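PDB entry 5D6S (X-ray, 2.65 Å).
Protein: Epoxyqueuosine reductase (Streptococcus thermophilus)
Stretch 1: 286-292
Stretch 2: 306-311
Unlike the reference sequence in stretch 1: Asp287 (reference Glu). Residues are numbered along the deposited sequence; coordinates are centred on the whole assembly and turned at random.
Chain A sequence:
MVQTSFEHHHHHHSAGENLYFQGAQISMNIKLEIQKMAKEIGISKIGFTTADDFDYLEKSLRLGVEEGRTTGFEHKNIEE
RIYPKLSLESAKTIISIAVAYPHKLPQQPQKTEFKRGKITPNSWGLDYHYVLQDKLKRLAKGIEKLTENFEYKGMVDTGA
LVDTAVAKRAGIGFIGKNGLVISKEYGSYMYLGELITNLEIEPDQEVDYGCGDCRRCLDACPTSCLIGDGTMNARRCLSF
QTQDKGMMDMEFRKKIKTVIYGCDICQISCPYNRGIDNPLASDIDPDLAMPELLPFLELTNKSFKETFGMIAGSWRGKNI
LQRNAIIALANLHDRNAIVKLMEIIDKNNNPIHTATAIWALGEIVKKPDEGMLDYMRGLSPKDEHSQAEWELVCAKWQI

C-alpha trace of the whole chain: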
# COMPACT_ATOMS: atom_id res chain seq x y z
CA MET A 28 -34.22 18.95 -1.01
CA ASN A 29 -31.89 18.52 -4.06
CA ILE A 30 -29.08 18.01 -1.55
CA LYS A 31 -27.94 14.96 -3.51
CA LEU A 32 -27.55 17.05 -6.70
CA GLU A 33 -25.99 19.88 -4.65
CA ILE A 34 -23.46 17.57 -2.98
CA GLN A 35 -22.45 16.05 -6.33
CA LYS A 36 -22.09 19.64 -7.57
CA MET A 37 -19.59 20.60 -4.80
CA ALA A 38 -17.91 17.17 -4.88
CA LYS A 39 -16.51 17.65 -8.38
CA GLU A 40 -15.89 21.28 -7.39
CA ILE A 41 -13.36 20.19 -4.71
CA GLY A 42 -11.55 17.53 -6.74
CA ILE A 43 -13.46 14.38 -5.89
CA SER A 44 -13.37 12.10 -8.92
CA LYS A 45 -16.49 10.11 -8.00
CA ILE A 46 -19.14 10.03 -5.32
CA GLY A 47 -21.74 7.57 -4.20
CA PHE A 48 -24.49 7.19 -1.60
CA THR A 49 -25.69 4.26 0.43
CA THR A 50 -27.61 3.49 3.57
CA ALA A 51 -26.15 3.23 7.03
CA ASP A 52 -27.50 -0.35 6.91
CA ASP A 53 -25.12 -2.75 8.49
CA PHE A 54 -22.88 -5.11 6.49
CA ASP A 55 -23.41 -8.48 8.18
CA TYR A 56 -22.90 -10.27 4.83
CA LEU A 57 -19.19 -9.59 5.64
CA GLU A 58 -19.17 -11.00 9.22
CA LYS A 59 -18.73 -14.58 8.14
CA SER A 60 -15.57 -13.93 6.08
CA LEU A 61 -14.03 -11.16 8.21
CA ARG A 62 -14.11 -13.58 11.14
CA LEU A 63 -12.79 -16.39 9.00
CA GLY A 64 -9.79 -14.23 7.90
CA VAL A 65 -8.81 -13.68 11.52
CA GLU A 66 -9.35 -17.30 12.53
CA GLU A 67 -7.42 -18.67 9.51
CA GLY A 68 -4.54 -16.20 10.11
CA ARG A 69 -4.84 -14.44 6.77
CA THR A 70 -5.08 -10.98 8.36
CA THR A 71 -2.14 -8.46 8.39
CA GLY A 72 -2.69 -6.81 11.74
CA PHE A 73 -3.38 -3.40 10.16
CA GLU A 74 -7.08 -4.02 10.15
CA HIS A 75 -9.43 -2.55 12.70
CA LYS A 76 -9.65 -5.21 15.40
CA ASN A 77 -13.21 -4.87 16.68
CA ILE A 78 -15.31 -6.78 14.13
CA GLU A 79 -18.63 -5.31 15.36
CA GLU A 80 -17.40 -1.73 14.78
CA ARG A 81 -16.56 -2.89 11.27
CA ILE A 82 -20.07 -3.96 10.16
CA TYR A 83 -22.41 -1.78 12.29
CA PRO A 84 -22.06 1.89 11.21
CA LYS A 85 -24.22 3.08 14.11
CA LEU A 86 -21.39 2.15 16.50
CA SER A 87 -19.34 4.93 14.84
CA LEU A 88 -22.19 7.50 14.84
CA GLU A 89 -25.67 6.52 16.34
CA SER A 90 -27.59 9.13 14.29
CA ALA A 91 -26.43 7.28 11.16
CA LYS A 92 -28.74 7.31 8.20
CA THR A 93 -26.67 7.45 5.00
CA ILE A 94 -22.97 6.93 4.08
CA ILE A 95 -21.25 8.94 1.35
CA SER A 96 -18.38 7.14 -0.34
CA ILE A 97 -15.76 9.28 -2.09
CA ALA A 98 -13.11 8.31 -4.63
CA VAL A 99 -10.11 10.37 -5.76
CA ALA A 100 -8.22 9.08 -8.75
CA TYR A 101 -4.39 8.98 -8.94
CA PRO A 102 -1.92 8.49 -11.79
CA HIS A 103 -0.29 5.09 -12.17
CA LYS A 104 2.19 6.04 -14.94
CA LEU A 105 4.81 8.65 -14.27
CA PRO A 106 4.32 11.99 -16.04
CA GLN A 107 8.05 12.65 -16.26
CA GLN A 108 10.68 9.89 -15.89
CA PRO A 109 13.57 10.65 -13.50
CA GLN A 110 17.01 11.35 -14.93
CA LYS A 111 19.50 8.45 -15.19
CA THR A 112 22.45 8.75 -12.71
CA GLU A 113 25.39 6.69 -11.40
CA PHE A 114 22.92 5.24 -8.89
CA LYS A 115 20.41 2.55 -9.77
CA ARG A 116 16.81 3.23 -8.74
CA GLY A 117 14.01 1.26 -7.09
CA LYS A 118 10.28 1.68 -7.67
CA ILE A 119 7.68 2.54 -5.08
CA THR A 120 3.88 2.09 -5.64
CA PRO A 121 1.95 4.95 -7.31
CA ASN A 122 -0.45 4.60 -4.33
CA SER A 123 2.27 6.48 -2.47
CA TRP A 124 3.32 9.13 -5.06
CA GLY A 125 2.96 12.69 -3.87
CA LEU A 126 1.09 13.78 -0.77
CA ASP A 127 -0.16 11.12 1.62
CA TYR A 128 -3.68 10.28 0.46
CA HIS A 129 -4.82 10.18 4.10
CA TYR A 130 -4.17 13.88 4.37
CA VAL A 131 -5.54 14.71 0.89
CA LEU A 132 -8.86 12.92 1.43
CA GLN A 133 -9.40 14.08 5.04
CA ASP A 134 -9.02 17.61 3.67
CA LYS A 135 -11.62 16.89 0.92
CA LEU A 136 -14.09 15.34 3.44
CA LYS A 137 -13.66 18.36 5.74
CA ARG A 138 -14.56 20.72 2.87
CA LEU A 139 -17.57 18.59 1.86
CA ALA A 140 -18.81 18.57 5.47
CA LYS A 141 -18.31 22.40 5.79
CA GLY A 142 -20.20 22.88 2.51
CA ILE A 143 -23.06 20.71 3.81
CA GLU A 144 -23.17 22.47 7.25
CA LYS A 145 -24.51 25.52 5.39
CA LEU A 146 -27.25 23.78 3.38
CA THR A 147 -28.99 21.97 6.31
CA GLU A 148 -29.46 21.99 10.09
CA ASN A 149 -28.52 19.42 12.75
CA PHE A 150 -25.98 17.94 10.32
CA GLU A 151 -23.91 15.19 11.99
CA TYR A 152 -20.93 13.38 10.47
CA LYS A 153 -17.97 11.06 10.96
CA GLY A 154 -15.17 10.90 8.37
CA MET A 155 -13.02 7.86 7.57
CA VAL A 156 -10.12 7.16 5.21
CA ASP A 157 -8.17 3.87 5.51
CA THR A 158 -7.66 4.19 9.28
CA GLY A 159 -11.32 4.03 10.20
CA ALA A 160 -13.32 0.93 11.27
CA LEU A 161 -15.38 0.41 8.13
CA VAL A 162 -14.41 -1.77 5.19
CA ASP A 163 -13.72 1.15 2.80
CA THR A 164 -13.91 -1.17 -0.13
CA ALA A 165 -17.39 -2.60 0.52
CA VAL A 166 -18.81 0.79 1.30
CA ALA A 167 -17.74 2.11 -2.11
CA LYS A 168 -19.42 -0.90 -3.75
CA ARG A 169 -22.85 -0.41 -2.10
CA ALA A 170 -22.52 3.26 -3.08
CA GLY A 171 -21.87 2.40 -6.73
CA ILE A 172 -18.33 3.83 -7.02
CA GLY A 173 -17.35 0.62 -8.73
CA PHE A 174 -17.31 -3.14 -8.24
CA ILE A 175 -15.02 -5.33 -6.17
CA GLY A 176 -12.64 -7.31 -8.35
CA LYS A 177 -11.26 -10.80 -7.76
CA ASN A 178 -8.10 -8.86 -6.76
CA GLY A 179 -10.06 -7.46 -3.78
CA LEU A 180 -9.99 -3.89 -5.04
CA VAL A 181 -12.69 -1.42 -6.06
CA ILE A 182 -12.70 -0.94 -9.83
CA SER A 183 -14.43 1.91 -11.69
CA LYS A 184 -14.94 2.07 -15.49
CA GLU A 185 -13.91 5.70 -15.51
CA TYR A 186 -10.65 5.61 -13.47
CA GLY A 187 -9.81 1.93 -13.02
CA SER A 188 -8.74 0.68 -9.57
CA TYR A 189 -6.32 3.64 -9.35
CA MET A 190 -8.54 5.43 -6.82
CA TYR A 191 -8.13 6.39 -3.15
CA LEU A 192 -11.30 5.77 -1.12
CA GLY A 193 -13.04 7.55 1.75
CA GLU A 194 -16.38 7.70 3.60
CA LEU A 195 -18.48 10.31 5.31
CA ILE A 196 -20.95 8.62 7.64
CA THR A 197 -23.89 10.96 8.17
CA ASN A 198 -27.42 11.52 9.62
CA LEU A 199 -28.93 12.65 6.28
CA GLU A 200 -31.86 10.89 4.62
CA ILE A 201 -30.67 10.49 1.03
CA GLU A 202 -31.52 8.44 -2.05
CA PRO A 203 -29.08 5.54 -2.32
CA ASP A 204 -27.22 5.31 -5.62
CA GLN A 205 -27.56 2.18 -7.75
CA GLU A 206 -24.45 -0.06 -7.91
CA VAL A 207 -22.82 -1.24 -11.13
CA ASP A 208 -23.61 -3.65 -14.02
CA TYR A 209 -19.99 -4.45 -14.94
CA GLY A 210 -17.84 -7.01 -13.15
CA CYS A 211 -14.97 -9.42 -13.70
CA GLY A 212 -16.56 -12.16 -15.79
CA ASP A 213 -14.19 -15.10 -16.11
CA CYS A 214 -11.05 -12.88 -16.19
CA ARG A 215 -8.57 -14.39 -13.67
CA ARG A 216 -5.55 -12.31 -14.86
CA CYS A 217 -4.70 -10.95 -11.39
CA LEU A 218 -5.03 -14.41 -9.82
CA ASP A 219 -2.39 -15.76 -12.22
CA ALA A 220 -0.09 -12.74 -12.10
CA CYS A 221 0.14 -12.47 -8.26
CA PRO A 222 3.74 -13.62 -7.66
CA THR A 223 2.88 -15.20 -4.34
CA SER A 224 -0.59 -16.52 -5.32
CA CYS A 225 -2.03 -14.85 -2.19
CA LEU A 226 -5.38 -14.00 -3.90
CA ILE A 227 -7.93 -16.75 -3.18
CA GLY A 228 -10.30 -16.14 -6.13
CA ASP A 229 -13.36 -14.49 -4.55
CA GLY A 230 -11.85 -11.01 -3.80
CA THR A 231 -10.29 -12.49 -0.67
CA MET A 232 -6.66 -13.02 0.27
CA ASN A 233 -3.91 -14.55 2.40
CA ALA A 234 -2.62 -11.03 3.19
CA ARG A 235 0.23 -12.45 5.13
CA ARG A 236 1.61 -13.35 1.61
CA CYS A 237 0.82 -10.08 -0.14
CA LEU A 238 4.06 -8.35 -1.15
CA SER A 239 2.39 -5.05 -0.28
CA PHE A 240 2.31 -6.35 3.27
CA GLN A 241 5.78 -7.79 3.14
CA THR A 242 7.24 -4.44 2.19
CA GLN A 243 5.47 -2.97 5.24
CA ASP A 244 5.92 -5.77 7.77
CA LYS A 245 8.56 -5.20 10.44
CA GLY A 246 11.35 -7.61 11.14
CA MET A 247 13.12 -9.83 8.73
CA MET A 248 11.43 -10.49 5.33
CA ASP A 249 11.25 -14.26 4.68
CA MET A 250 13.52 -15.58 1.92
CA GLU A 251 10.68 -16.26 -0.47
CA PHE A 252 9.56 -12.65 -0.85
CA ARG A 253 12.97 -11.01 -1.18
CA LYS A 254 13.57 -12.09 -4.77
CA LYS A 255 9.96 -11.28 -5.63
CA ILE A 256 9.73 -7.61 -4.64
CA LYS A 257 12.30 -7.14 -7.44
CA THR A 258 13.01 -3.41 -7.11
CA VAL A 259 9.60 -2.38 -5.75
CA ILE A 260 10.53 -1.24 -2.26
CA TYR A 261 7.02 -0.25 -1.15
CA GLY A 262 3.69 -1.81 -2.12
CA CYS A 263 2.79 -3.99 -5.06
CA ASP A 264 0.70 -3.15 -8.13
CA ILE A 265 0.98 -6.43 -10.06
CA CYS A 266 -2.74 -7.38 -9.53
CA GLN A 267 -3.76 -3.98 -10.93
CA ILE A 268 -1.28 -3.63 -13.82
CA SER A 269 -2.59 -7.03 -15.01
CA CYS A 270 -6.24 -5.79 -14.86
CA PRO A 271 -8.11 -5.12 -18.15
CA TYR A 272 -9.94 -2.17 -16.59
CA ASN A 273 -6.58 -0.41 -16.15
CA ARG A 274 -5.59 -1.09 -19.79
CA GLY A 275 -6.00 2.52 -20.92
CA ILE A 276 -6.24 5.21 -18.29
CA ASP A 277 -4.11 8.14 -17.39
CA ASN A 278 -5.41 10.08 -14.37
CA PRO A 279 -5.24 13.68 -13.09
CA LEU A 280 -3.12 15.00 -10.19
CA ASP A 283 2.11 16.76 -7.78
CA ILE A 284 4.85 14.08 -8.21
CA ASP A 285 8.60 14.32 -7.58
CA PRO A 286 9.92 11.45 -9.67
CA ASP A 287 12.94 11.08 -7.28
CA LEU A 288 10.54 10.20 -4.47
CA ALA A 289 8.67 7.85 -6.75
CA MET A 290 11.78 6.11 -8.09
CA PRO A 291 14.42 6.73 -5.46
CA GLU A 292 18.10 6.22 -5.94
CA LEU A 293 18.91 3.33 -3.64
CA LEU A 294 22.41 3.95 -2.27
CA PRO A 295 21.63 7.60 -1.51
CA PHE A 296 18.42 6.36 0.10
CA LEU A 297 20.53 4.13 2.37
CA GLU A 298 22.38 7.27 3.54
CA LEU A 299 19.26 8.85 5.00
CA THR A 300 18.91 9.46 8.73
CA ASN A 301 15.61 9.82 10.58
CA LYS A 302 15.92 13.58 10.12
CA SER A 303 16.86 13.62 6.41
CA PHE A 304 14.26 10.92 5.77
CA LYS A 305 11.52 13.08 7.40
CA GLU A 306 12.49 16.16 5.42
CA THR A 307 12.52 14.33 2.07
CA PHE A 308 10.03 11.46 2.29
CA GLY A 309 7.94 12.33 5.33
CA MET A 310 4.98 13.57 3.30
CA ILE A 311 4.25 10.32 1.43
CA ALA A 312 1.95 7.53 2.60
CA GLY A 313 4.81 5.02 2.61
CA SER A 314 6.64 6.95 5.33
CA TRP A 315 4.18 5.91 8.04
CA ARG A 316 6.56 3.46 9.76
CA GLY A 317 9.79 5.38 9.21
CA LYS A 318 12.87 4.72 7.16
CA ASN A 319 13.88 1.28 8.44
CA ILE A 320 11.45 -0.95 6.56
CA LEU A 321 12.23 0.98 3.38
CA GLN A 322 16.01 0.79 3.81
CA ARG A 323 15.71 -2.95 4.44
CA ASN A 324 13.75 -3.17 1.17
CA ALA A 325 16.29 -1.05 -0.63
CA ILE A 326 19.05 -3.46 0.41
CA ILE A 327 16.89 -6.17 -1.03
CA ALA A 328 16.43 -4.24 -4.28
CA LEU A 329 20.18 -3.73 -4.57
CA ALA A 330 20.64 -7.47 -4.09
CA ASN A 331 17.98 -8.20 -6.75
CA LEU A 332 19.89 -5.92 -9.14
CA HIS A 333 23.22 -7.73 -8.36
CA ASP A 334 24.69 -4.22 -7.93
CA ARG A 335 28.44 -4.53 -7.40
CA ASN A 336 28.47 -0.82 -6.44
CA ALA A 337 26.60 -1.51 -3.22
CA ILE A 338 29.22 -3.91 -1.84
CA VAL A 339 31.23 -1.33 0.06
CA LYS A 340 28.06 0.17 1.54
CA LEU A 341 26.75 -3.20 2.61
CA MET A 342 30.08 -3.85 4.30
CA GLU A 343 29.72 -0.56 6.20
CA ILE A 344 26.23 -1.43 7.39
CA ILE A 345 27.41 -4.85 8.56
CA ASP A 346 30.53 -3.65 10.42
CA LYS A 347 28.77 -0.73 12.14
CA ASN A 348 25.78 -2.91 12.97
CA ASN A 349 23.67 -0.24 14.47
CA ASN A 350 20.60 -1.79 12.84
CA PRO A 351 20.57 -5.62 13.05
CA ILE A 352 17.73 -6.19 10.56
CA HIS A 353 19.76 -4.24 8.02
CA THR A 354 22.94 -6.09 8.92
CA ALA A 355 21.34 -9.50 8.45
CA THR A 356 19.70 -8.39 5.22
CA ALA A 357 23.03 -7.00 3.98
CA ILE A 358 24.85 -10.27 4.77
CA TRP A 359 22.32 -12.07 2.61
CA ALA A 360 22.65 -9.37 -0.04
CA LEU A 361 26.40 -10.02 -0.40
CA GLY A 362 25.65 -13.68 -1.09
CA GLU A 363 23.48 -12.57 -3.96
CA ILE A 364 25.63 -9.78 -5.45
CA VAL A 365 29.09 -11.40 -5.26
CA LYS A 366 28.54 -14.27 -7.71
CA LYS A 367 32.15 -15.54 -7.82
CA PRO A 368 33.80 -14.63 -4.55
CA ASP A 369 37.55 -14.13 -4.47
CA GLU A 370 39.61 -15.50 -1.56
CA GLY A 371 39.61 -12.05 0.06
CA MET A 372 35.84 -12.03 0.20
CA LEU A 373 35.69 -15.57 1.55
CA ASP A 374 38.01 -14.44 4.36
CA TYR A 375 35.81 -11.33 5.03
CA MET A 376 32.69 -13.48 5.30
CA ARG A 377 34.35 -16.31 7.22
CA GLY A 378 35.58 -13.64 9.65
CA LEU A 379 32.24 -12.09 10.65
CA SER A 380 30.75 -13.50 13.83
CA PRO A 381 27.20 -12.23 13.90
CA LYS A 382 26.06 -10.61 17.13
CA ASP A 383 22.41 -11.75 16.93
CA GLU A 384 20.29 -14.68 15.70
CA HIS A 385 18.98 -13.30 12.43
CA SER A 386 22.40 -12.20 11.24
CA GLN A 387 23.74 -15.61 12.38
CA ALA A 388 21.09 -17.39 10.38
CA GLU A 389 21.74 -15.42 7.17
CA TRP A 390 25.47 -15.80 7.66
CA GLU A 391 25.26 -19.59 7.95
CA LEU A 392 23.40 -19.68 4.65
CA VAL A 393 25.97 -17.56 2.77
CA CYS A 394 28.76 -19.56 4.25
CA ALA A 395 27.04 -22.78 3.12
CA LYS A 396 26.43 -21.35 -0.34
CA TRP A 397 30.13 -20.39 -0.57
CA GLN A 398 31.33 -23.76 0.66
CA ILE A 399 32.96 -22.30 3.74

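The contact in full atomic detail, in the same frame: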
# COMPACT_ATOMS: atom_id res chain seq x y z
N PRO A 286 9.56 12.81 -9.24
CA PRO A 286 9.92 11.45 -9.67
C PRO A 286 11.05 10.80 -8.84
O PRO A 286 11.19 9.58 -8.87
CB PRO A 286 10.34 11.66 -11.15
CG PRO A 286 10.79 13.09 -11.23
CD PRO A 286 9.93 13.84 -10.23
N ASP A 287 11.85 11.59 -8.14
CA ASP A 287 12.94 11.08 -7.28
C ASP A 287 12.45 10.46 -5.98
O ASP A 287 13.17 9.71 -5.33
CB ASP A 287 13.95 12.18 -6.95
CG ASP A 287 14.93 12.45 -8.08
OD1 ASP A 287 14.81 11.82 -9.15
OD2 ASP A 287 15.83 13.30 -7.90
N LEU A 288 11.24 10.84 -5.58
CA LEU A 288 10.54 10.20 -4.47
C LEU A 288 9.74 9.03 -4.93
O LEU A 288 9.36 8.20 -4.12
CB LEU A 288 9.58 11.17 -3.81
CG LEU A 288 10.22 12.43 -3.26
CD1 LEU A 288 9.25 13.12 -2.31
CD2 LEU A 288 11.55 12.18 -2.57
N ALA A 289 9.45 8.96 -6.22
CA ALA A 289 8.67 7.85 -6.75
C ALA A 289 9.56 6.76 -7.30
O ALA A 289 9.11 5.64 -7.53
CB ALA A 289 7.73 8.35 -7.84
N MET A 290 10.82 7.09 -7.57
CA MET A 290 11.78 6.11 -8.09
C MET A 290 13.13 6.47 -7.49
O MET A 290 13.99 6.98 -8.18
CB MET A 290 11.79 6.12 -9.61
CG MET A 290 10.52 5.52 -10.19
SD MET A 290 10.63 5.05 -11.91
CE MET A 290 9.06 4.20 -12.12
N PRO A 291 13.28 6.22 -6.18
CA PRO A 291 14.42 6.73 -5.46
C PRO A 291 15.70 5.99 -5.73
O PRO A 291 15.70 4.79 -5.98
CB PRO A 291 14.01 6.57 -4.00
CG PRO A 291 13.08 5.42 -4.00
CD PRO A 291 12.38 5.43 -5.31
N GLU A 292 16.77 6.75 -5.73
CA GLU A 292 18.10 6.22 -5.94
C GLU A 292 18.45 5.49 -4.65
O GLU A 292 18.34 6.05 -3.56
CB GLU A 292 19.10 7.36 -6.24
CG GLU A 292 18.81 8.16 -7.53
CD GLU A 292 19.69 9.39 -7.67
OE1 GLU A 292 20.66 9.38 -8.48
OE2 GLU A 292 19.46 10.37 -6.94
N GLU A 306 12.50 15.00 6.29
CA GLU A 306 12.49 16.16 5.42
C GLU A 306 12.13 15.79 3.99
O GLU A 306 11.49 16.56 3.31
CB GLU A 306 13.84 16.91 5.48
CG GLU A 306 14.06 17.69 6.78
CD GLU A 306 15.52 17.97 7.14
OE1 GLU A 306 16.41 17.82 6.28
OE2 GLU A 306 15.79 18.35 8.30
N THR A 307 12.58 14.64 3.51
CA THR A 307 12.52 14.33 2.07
C THR A 307 11.37 13.41 1.66
O THR A 307 10.92 13.47 0.52
CB THR A 307 13.84 13.67 1.58
OG1 THR A 307 14.29 12.74 2.56
CG2 THR A 307 14.92 14.70 1.35
N PHE A 308 10.97 12.53 2.57
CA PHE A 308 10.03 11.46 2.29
C PHE A 308 8.86 11.47 3.24
O PHE A 308 7.90 10.70 3.06
CB PHE A 308 10.72 10.10 2.41
CG PHE A 308 11.45 9.67 1.16
CD1 PHE A 308 12.76 10.02 0.94
CD2 PHE A 308 10.79 8.93 0.19
CE1 PHE A 308 13.43 9.65 -0.21
CE2 PHE A 308 11.45 8.54 -0.96
CZ PHE A 308 12.78 8.91 -1.17
N GLY A 309 8.90 12.36 4.23
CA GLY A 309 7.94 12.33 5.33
C GLY A 309 6.49 12.61 4.97
O GLY A 309 5.59 12.34 5.75
N MET A 310 6.29 13.15 3.77
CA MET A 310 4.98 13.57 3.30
C MET A 310 4.22 12.45 2.60
O MET A 310 3.03 12.59 2.36
CB MET A 310 5.15 14.70 2.28
CG MET A 310 5.64 14.18 0.93
SD MET A 310 7.07 15.00 0.22
CE MET A 310 8.31 14.82 1.50
N ILE A 311 4.92 11.40 2.19
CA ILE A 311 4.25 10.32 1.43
C ILE A 311 3.62 9.28 2.36
O ILE A 311 4.02 9.11 3.52
CB ILE A 311 5.17 9.63 0.37
CG1 ILE A 311 6.23 8.74 1.02
CG2 ILE A 311 5.84 10.66 -0.53
CD1 ILE A 311 6.92 7.81 0.05

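Small contacts between distant parts of a chain often depend on a single branched aliphatic side chain packed against a single aromatic ring, with a few neighbours filling in around them. The contact between residues 286-292 and 306-311 of this epoxyqueuosine reductase is a compact example. No hydrogen bond crosses between the stretches, and the surface buried, both sides summed, is only 234 Å². What joins them is apolar packing, and most of it belongs to Leu288 and Phe308, which also carry the closest pair of CA atoms across the contact, 6.9 Å apart.

Leu288 has the largest share, with 100 Å² of its surface covered by the other stretch. Its CA-to-CB bond points sideways, yet the end of the side chain comes nearer to the partner, carried there by an m, t rotamer. The fork at CG places one methyl over the ring and the other near the Met310 sulfur, and both lie close to Thr307 O. Leu288 CD2 lies over one face of the Phe308 ring, 3.9 Å from the ring centroid and 16° off the ring normal, a CH-pi contact in which the methyl sits almost directly above the aromatic system; its nearest ring atom is Phe308 CZ, at 3.8 Å. Leu288 CD1 is 3.3 Å from Thr307 O and 3.8 Å from Met310 SD, and Leu288 CD2 is itself 3.4 Å from Thr307 O. A leucine suits this position because its forked end can cover a ring face with one methyl and reach the Met310 sulfur with the other, while both pack against the Thr307 carbonyl oxygen.

Phe308, with 64 Å² covered, answers in kind. Its CA-to-CB bond also runs sideways, and with chi1 at -84° and chi2 at 89° the ring extends so that its tip comes nearer to stretch 1. A phenyl ring is useful here because it offers two kinds of surface: while Leu288 occupies a face, Pro291 CB approaches the edge, near the ring plane, 3.9 Å from Phe308 CZ. Pro291 is buried and directs its CA-to-CB bond toward the other stretch, so its compact, apolar ring needs no long reach to meet the aromatic rim. Phe308 CZ is also 4.3 Å from Asp287 O, so Asp287 approaches the ring through its backbone while the end of its side chain leads away.

The backbone helps to set out these groups. In stretch 1, weak hydrogen bonds from Ala289 N and Met290 N to Pro286 O curl the chain around Leu288, while the CA-to-CB bond of Ala289 points away from the contact. In stretch 2 a type I turn runs from Phe308 to Ile311, closed by a hydrogen bond from Ile311 N to Phe308 O at 3.2 Å. Gly309 makes no contact, but Met310, beyond it, swings its flexible side chain back so that the sulfur meets Leu288. The general lesson is economical: one forked side chain and one ring, suitably oriented, can supply most of a contact.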